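PDB 1ZX5: mannosephosphate isomerase, putative from Archaeoglobus fulgidus, which probably interconverts mannose 6-phosphate and fructose 6-phosphate as a zinc-dependent type 1 isomerase of the cupin clan. Local coordinates for residues A[23-28]-A[34-39]. Sequence-based numbering, arbitrary orientation.
Sequences EWIALL and SGIGES. With EDO (1,2-ethanediol), chain C.
Ser34 and Glu23 open a compact example of how a short helix can be laid beside the strand that follows it: here helix 24-28 rests against strand 36-39 in an antiparallel sheet of the cupin-type catalytic domain, their axes 7.9 Å apart. CB of Ser34 lies 4.0 Å from CG of Glu23, an aliphatic touch at the exposed end of the contact. Beyond Gly35, Ile36 turns its side chain to the helix. Its CG2 meets CG2 of Ile25 at 3.7 Å, the two side chains crossing at a slant, while its CG1 reaches CB of Ala26 more loosely. The backbones are also joined by a water, which accepts from Ile25 N (2.9 Å) and lies 2.7 Å from Ile36 O, one of several acceptors competing for its protons. Gly37 and Glu38 form a classic beta bulge opposite Val16. CD1 of Ile25 is laid over their peptide link, 3.5 Å from Gly37 O; an extended branch, with chi2 at 172°, carries the methyl there. The carboxylate of Glu38 is directed to Arg18, Arg88 and Trp40. Ser39 presents CB to CG2 of Ile25, and its hydroxyl is hydrogen-bonded to the carboxylate of Glu41. On another side of the helix Trp24 leans on Asp91 of strand 85-92, and CD1 of Leu28 sits 3.5 Å above one face of its indole, toward the rim. With an alanine in place of Trp24, that methyl would probably lose its aromatic neighbour, and an ethanediol, probably from the crystallisation liquor and also held by Tyr253 and Ala255, its bond from the indole N-H. In that bond Trp24 NE1 lies 3.3 Å from EDO O1 at the ring edge, with an N-H...O angle of 153°.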
# COMPACT_ATOMS: atom_id res chain seq x y z
N GLU A 23 13.10 1.92 -12.90
CA GLU A 23 14.22 2.51 -12.16
C GLU A 23 13.82 3.36 -10.96
O GLU A 23 14.69 3.76 -10.17
CB GLU A 23 15.09 3.36 -13.09
CG GLU A 23 15.86 2.53 -14.09
CD GLU A 23 16.75 3.36 -15.00
OE1 GLU A 23 16.52 3.32 -16.23
OE2 GLU A 23 17.69 4.01 -14.51
N TRP A 24 12.52 3.64 -10.82
CA TRP A 24 12.02 4.67 -9.89
C TRP A 24 12.34 4.36 -8.43
O TRP A 24 12.83 5.22 -7.69
CB TRP A 24 10.49 4.87 -10.09
CG TRP A 24 9.81 5.77 -9.07
CD1 TRP A 24 10.05 7.12 -8.86
CD2 TRP A 24 8.73 5.41 -8.18
NE1 TRP A 24 9.21 7.60 -7.88
CE2 TRP A 24 8.38 6.59 -7.45
CE3 TRP A 24 8.02 4.22 -7.94
CZ2 TRP A 24 7.38 6.60 -6.48
CZ3 TRP A 24 7.02 4.22 -6.96
CH2 TRP A 24 6.70 5.41 -6.25
N ILE A 25 12.05 3.13 -8.00
CA ILE A 25 12.25 2.76 -6.60
C ILE A 25 13.73 2.84 -6.17
O ILE A 25 14.03 3.49 -5.17
CB ILE A 25 11.61 1.40 -6.27
CG1 ILE A 25 10.08 1.55 -6.29
CG2 ILE A 25 12.12 0.89 -4.89
CD1 ILE A 25 9.33 0.25 -6.17
N ALA A 26 14.63 2.20 -6.91
CA ALA A 26 16.06 2.26 -6.56
C ALA A 26 16.52 3.72 -6.45
O ALA A 26 17.28 4.07 -5.55
CB ALA A 26 16.91 1.50 -7.57
N LEU A 27 16.03 4.56 -7.36
CA LEU A 27 16.37 5.98 -7.35
C LEU A 27 15.86 6.69 -6.09
O LEU A 27 16.60 7.47 -5.50
CB LEU A 27 15.89 6.67 -8.62
CG LEU A 27 16.79 7.84 -9.03
CD1 LEU A 27 18.05 7.32 -9.76
CD2 LEU A 27 16.02 8.86 -9.90
N LEU A 28 14.62 6.40 -5.68
CA LEU A 28 14.12 6.87 -4.38
C LEU A 28 15.07 6.50 -3.26
O LEU A 28 15.31 7.31 -2.38
CB LEU A 28 12.74 6.30 -4.06
CG LEU A 28 11.54 6.87 -4.82
CD1 LEU A 28 10.28 6.12 -4.42
CD2 LEU A 28 11.41 8.37 -4.59
N SER A 34 17.60 -1.00 -12.47
CA SER A 34 16.30 -1.38 -13.06
C SER A 34 15.80 -2.72 -12.49
O SER A 34 16.57 -3.48 -11.89
CB SER A 34 16.39 -1.44 -14.58
OG SER A 34 17.43 -2.31 -14.97
N GLY A 35 14.52 -3.00 -12.67
CA GLY A 35 13.92 -4.27 -12.28
C GLY A 35 13.47 -4.38 -10.84
O GLY A 35 13.24 -5.48 -10.35
N ILE A 36 13.33 -3.25 -10.15
CA ILE A 36 12.78 -3.28 -8.80
C ILE A 36 11.31 -2.88 -8.90
O ILE A 36 11.00 -1.72 -9.25
CB ILE A 36 13.49 -2.29 -7.83
CG1 ILE A 36 15.03 -2.48 -7.83
CG2 ILE A 36 12.86 -2.36 -6.42
CD1 ILE A 36 15.56 -3.75 -7.19
N GLY A 37 10.42 -3.82 -8.59
CA GLY A 37 8.99 -3.53 -8.66
C GLY A 37 8.36 -2.97 -7.39
O GLY A 37 7.34 -2.28 -7.46
N GLU A 38 8.96 -3.28 -6.22
CA GLU A 38 8.32 -3.01 -4.93
C GLU A 38 9.32 -2.65 -3.86
O GLU A 38 10.45 -3.11 -3.86
CB GLU A 38 7.50 -4.22 -4.46
CG GLU A 38 6.70 -4.90 -5.59
CD GLU A 38 5.79 -6.02 -5.11
OE1 GLU A 38 5.49 -6.08 -3.89
OE2 GLU A 38 5.39 -6.84 -5.96
N SER A 39 8.88 -1.80 -2.93
CA SER A 39 9.57 -1.57 -1.67
C SER A 39 8.55 -1.72 -0.57
O SER A 39 7.55 -1.01 -0.56
CB SER A 39 10.14 -0.15 -1.61
OG SER A 39 10.61 0.08 -0.30
C1 EDO C . 7.15 10.92 -5.78
O1 EDO C . 8.10 10.48 -6.78
C2 EDO C . 7.01 9.85 -4.70
O2 EDO C . 8.05 9.97 -3.72
O HOH W 1 11.54 0.87 -9.80